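Local structure of P91 (Metagenome, 4ZI5) at residues R17-T22 with T115-V120; D76-A81 with S91-Y96. The protein hydrolyses phosphotriesters as a promiscuous activity of an alpha/beta-hydrolase enzyme related to the dienelactone hydrolases. All coordinates share one frame; numbering follows the deposited sequence.

Contact 1 of 2, residues R17-T22 with T115-V120; sequences RKVDYT and TAQPEV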
loop_
_atom_site.group_PDB
_atom_site.type_symbol
_atom_site.label_atom_id
_atom_site.label_comp_id
_atom_site.label_asym_id
_atom_site.label_seq_id
_atom_site.Cartn_x
_atom_site.Cartn_y
_atom_site.Cartn_z
ATOM N N ARG A 17 -15.126 -25.860 -10.451
ATOM C CA ARG A 17 -15.116 -26.949 -11.421
ATOM C C ARG A 17 -13.736 -27.069 -12.019
ATOM O O ARG A 17 -13.007 -26.072 -12.132
ATOM C CB ARG A 17 -16.167 -26.690 -12.494
ATOM C CG ARG A 17 -15.860 -25.549 -13.465
ATOM C CD ARG A 17 -16.997 -25.366 -14.440
ATOM N NE ARG A 17 -16.752 -24.363 -15.485
ATOM C CZ ARG A 17 -17.429 -23.224 -15.646
ATOM N NH1 ARG A 17 -18.372 -22.833 -14.782
ATOM N NH2 ARG A 17 -17.123 -22.442 -16.682
ATOM N N LYS A 18 -13.378 -28.287 -12.443
ATOM C CA LYS A 18 -12.098 -28.501 -13.099
ATOM C C LYS A 18 -12.141 -27.983 -14.526
ATOM O O LYS A 18 -13.196 -28.034 -15.183
ATOM C CB LYS A 18 -11.715 -29.979 -13.070
ATOM C CG LYS A 18 -11.561 -30.534 -11.653
ATOM C CD LYS A 18 -10.495 -29.816 -10.841
ATOM C CE LYS A 18 -10.655 -30.038 -9.344
ATOM N NZ LYS A 18 -10.975 -31.411 -8.878
ATOM N N VAL A 19 -11.020 -27.420 -14.972
ATOM C CA VAL A 19 -10.863 -26.971 -16.351
ATOM C C VAL A 19 -9.595 -27.591 -16.925
ATOM O O VAL A 19 -8.501 -27.287 -16.469
ATOM C CB VAL A 19 -10.785 -25.423 -16.440
ATOM C CG1 VAL A 19 -10.521 -24.947 -17.861
ATOM C CG2 VAL A 19 -12.088 -24.809 -15.920
ATOM N N ASP A 20 -9.772 -28.428 -17.953
ATOM C CA ASP A 20 -8.674 -29.014 -18.716
ATOM C C ASP A 20 -8.196 -28.034 -19.772
ATOM O O ASP A 20 -8.999 -27.453 -20.480
ATOM C CB ASP A 20 -9.149 -30.298 -19.425
ATOM C CG ASP A 20 -9.500 -31.392 -18.455
ATOM O OD1 ASP A 20 -8.632 -31.760 -17.638
ATOM O OD2 ASP A 20 -10.651 -31.886 -18.499
ATOM N N TYR A 21 -6.891 -27.821 -19.859
ATOM C CA TYR A 21 -6.320 -27.033 -20.936
ATOM C C TYR A 21 -4.920 -27.538 -21.236
ATOM O O TYR A 21 -4.380 -28.342 -20.479
ATOM C CB TYR A 21 -6.355 -25.523 -20.593
ATOM C CG TYR A 21 -5.558 -25.067 -19.367
ATOM C CD1 TYR A 21 -6.061 -25.188 -18.087
ATOM C CD2 TYR A 21 -4.308 -24.476 -19.518
ATOM C CE1 TYR A 21 -5.332 -24.757 -16.975
ATOM C CE2 TYR A 21 -3.582 -24.050 -18.431
ATOM C CZ TYR A 21 -4.091 -24.182 -17.156
ATOM O OH TYR A 21 -3.371 -23.710 -16.087
ATOM N N THR A 22 -4.334 -27.088 -22.347
ATOM C CA THR A 22 -3.026 -27.580 -22.776
ATOM C C THR A 22 -2.057 -26.440 -23.082
ATOM O O THR A 22 -2.454 -25.336 -23.442
ATOM C CB THR A 22 -3.151 -28.429 -24.042
ATOM O OG1 THR A 22 -3.745 -27.615 -25.054
ATOM C CG2 THR A 22 -4.015 -29.641 -23.836
ATOM N N THR A 115 -10.200 -17.131 -19.956
ATOM C CA THR A 115 -10.985 -16.345 -20.912
ATOM C C THR A 115 -11.955 -17.211 -21.744
ATOM O O THR A 115 -12.983 -16.736 -22.181
ATOM C CB THR A 115 -10.087 -15.472 -21.837
ATOM O OG1 THR A 115 -9.273 -16.284 -22.663
ATOM C CG2 THR A 115 -9.190 -14.582 -21.029
ATOM N N ALA A 116 -11.632 -18.488 -21.878
ATOM C CA ALA A 116 -12.530 -19.480 -22.450
ATOM C C ALA A 116 -13.829 -19.715 -21.682
ATOM O O ALA A 116 -14.793 -20.204 -22.274
ATOM C CB ALA A 116 -11.807 -20.786 -22.596
ATOM N N GLN A 117 -13.886 -19.371 -20.393
ATOM C CA GLN A 117 -15.063 -19.699 -19.608
ATOM C C GLN A 117 -16.136 -18.667 -19.875
ATOM O O GLN A 117 -15.844 -17.476 -19.845
ATOM C CB GLN A 117 -14.740 -19.802 -18.121
ATOM C CG GLN A 117 -13.591 -20.728 -17.777
ATOM C CD GLN A 117 -13.722 -22.087 -18.440
ATOM O OE1 GLN A 117 -14.767 -22.733 -18.330
ATOM N NE2 GLN A 117 -12.695 -22.496 -19.185
ATOM N N PRO A 118 -17.395 -19.112 -20.125
ATOM C CA PRO A 118 -18.440 -18.133 -20.499
ATOM C C PRO A 118 -18.848 -17.100 -19.437
ATOM O O PRO A 118 -19.443 -16.071 -19.780
ATOM C CB PRO A 118 -19.642 -19.013 -20.891
ATOM C CG PRO A 118 -19.039 -20.342 -21.208
ATOM C CD PRO A 118 -17.889 -20.499 -20.262
ATOM N N GLU A 119 -18.511 -17.356 -18.182
ATOM C CA GLU A 119 -18.742 -16.415 -17.104
ATOM C C GLU A 119 -17.768 -15.232 -17.083
ATOM O O GLU A 119 -17.987 -14.291 -16.320
ATOM C CB GLU A 119 -18.651 -17.125 -15.747
ATOM C CG GLU A 119 -19.658 -18.232 -15.543
ATOM C CD GLU A 119 -19.161 -19.603 -15.964
ATOM O OE1 GLU A 119 -18.155 -19.730 -16.725
ATOM O OE2 GLU A 119 -19.810 -20.581 -15.536
ATOM N N VAL A 120 -16.714 -15.284 -17.891
ATOM C CA VAL A 120 -15.652 -14.271 -17.888
ATOM C C VAL A 120 -15.865 -13.259 -18.993
ATOM O O VAL A 120 -16.001 -13.627 -20.155
ATOM C CB VAL A 120 -14.261 -14.936 -18.062
ATOM C CG1 VAL A 120 -13.120 -13.908 -18.161
ATOM C CG2 VAL A 120 -13.990 -15.866 -16.888
HETATM O O HOH W 1 -15.600 -25.295 -17.899
#
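Arg-17 reaches from strand 15-23 to the loop after helix 100-115, where its guanidinium meets Glu-119 and Gln-117. Its chain is extended from CG to NE (chi2 -178°, chi3 -175°), a length that suits arginine to a gap too wide for the backbones to meet. Tip to tip with Glu-119, it makes an end-on, two-nitrogen salt bridge: Arg-17 NH1 to Glu-119 OE2 at 2.8 Å and Arg-17 NH2 to Glu-119 OE1 at 2.9 Å. Both carboxylate oxygens are met on their syn side, although the two flat groups are twisted 34° apart. Arg-17 NH2 also donates to Gln-117 OE1 at 2.9 Å, in the amide plane and on a lone pair. A water ties Gln-117 OE1 (2.7 Å) to Arg-17 NE (2.8 Å), so all three guanidinium nitrogens are engaged.

Gln-117 suits its place because its amide faces two ways: OE1 serves the arginine, while NE2 bonds to Ala-113 O, which fixes the amide's rotation. Gln-117 NE2 also lies 3.5 Å from Val-19 CG1, on the buried apolar side chain of the strand. Gln-117 opens a type I turn; Pro-118 fits its second position and Glu-119 its third. Trp-34 adds a cation-pi contact to Arg-17. Gripped by carboxylate and amide together, the guanidinium is probably held against rotation, while solvent at this surface is likely to screen the charges in part.

Contact 2 of 2, residues D76-A81 with S91-Y96; sequences DMHGDA and STIQGY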
loop_
_atom_site.group_PDB
_atom_site.type_symbol
_atom_site.label_atom_id
_atom_site.label_comp_id
_atom_site.label_asym_id
_atom_site.label_seq_id
_atom_site.Cartn_x
_atom_site.Cartn_y
_atom_site.Cartn_z
ATOM N N ASP A 76 -2.855 -24.369 -13.136
ATOM C CA ASP A 76 -1.928 -25.489 -13.035
ATOM C C ASP A 76 -0.730 -25.182 -13.923
ATOM O O ASP A 76 -0.798 -25.399 -15.154
ATOM C CB ASP A 76 -2.629 -26.768 -13.477
ATOM C CG ASP A 76 -1.695 -27.995 -13.511
ATOM O OD1 ASP A 76 -0.580 -27.923 -12.949
ATOM O OD2 ASP A 76 -2.054 -29.007 -14.172
ATOM N N MET A 77 0.363 -24.691 -13.339
ATOM C CA MET A 77 1.581 -24.422 -14.134
ATOM C C MET A 77 2.352 -25.690 -14.482
ATOM O O MET A 77 2.853 -25.814 -15.594
ATOM C CB MET A 77 2.527 -23.432 -13.451
ATOM C CG MET A 77 2.005 -22.021 -13.411
ATOM S SD MET A 77 1.910 -21.216 -15.008
ATOM C CE MET A 77 3.639 -20.851 -15.298
ATOM N N HIS A 78 2.431 -26.629 -13.538
ATOM C CA HIS A 78 3.265 -27.805 -13.701
ATOM C C HIS A 78 2.707 -28.827 -14.667
ATOM O O HIS A 78 3.480 -29.519 -15.334
ATOM C CB HIS A 78 3.538 -28.438 -12.344
ATOM C CG HIS A 78 4.204 -27.513 -11.381
ATOM N ND1 HIS A 78 5.060 -26.507 -11.780
ATOM C CD2 HIS A 78 4.150 -27.448 -10.037
ATOM C CE1 HIS A 78 5.488 -25.853 -10.720
ATOM N NE2 HIS A 78 4.957 -26.409 -9.649
ATOM N N GLY A 79 1.389 -28.907 -14.797
ATOM C CA GLY A 79 0.757 -29.935 -15.631
ATOM C C GLY A 79 0.362 -31.134 -14.804
ATOM O O GLY A 79 0.999 -31.425 -13.785
ATOM N N ASP A 80 -0.711 -31.802 -15.227
ATOM C CA ASP A 80 -1.310 -32.936 -14.510
ATOM C C ASP A 80 -1.656 -32.636 -13.037
ATOM O O ASP A 80 -1.668 -33.535 -12.190
ATOM C CB ASP A 80 -0.378 -34.172 -14.610
ATOM C CG ASP A 80 0.212 -34.348 -16.012
ATOM O OD1 ASP A 80 -0.403 -33.863 -16.994
ATOM O OD2 ASP A 80 1.300 -34.958 -16.138
ATOM N N ALA A 81 -1.960 -31.368 -12.746
ATOM C CA ALA A 81 -2.184 -30.891 -11.382
ATOM C C ALA A 81 -1.102 -31.313 -10.377
ATOM O O ALA A 81 -1.404 -31.508 -9.204
ATOM C CB ALA A 81 -3.572 -31.300 -10.898
ATOM N N SER A 91 13.878 -29.209 -10.359
ATOM C CA SER A 91 13.831 -29.589 -11.786
ATOM C C SER A 91 12.741 -28.844 -12.568
ATOM O O SER A 91 12.970 -28.418 -13.713
ATOM C CB SER A 91 13.636 -31.093 -11.944
ATOM O OG SER A 91 13.654 -31.429 -13.313
ATOM N N THR A 92 11.575 -28.673 -11.948
ATOM C CA THR A 92 10.496 -27.889 -12.564
ATOM C C THR A 92 10.826 -26.399 -12.507
ATOM O O THR A 92 10.764 -25.730 -13.535
ATOM C CB THR A 92 9.096 -28.146 -11.940
ATOM O OG1 THR A 92 9.015 -29.470 -11.382
ATOM C CG2 THR A 92 8.014 -28.007 -13.022
ATOM N N ILE A 93 11.192 -25.892 -11.328
ATOM C CA ILE A 93 11.360 -24.436 -11.148
ATOM C C ILE A 93 12.524 -23.834 -11.937
ATOM O O ILE A 93 12.414 -22.719 -12.466
ATOM C CB ILE A 93 11.426 -24.029 -9.656
ATOM C CG1 ILE A 93 10.093 -24.345 -8.955
ATOM C CG2 ILE A 93 11.750 -22.547 -9.475
ATOM C CD1 ILE A 93 8.877 -23.563 -9.446
ATOM N N GLN A 94 13.623 -24.571 -12.028
ATOM C CA GLN A 94 14.776 -24.122 -12.822
ATOM C C GLN A 94 14.474 -24.211 -14.293
ATOM O O GLN A 94 14.980 -23.417 -15.071
ATOM C CB GLN A 94 16.037 -24.926 -12.469
ATOM C CG GLN A 94 16.524 -24.704 -11.042
ATOM C CD GLN A 94 16.661 -23.225 -10.687
ATOM O OE1 GLN A 94 17.226 -22.444 -11.459
ATOM N NE2 GLN A 94 16.130 -22.829 -9.529
ATOM N N GLY A 95 13.632 -25.171 -14.666
ATOM C CA GLY A 95 13.050 -25.234 -15.993
ATOM C C GLY A 95 12.466 -23.903 -16.446
ATOM O O GLY A 95 12.695 -23.462 -17.587
ATOM N N TYR A 96 11.728 -23.258 -15.541
ATOM C CA TYR A 96 11.076 -21.991 -15.854
ATOM C C TYR A 96 12.095 -20.863 -15.915
ATOM O O TYR A 96 12.065 -20.073 -16.854
ATOM C CB TYR A 96 9.984 -21.649 -14.839
ATOM C CG TYR A 96 8.841 -22.638 -14.745
ATOM C CD1 TYR A 96 7.909 -22.790 -15.777
ATOM C CD2 TYR A 96 8.658 -23.402 -13.584
ATOM C CE1 TYR A 96 6.846 -23.699 -15.665
ATOM C CE2 TYR A 96 7.614 -24.295 -13.462
ATOM C CZ TYR A 96 6.702 -24.445 -14.494
ATOM O OH TYR A 96 5.665 -25.362 -14.313
#
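His-78 ND1 and Tyr-96 OH lie 2.8 Å apart in a hydrogen bond at 161°, and either may be the donor. Tyr-96 OH also lies 3.1 Å from Met-77 O, a weak bond at most, since its one proton may instead go to His-78; that carbonyl takes a bond from Arg-106. Imidazole NE2 bonds to Ala-51 O, which suits histidine to this buried place, since both ring nitrogens have a partner. An alanine at His-78 would probably leave Ala-51 O and Tyr-96 OH without the imidazole as partner, and open a gap beside Thr-92.

In this alpha/beta-hydrolase fold the loop leaving strand 71-74 is shaped by an Asx motif: Asp-76 OD1 accepts from Gly-79 N at 2.9 Å. At Gly-79's backbone angles a side chain would jam against the preceding carbonyl.

His-78 CG lies anti to its carbonyl carbon (chi1 -58°), and the ring reaches the helix although CB does not point at it. Tyrosine suits position 96, its ring meeting the imidazole rim to rim, planes 30° apart, while its hydroxyl bonds ND1. Thr-92 CG2 approaches His-78 ND1 obliquely at 3.5 Å, and Ile-93 CD1 lies 4.3 Å from His-78 CE1. Flexible, apolar Met-77 brings CE to 4.3 Å from Tyr-96 CE1, with Trp-103 touching both residues.

The centres of the two contacts are about 20 Å apart, and contact 2 is nested within the loop that contact 1 closes: along the chain come 17-22, 76-81, 91-96 and 115-120. They touch through Tyr-21 OH and Asp-76 N, 3.1 Å apart in a probable hydrogen bond. Helix 100-115 is common ground, since Tyr-21 packs on its Ala-109 and Ala-113, contact 2 meets its Trp-103 and Arg-106, and segment 115-120 runs on from its end. Strand 26-34 is shared too, pairing with strand 15-23 and bonding through Ile-29 to Asp-76. The N-terminal hairpin of the mixed sheet is thus joined both to the loop past the helix and to the loop leaving strand 71-74.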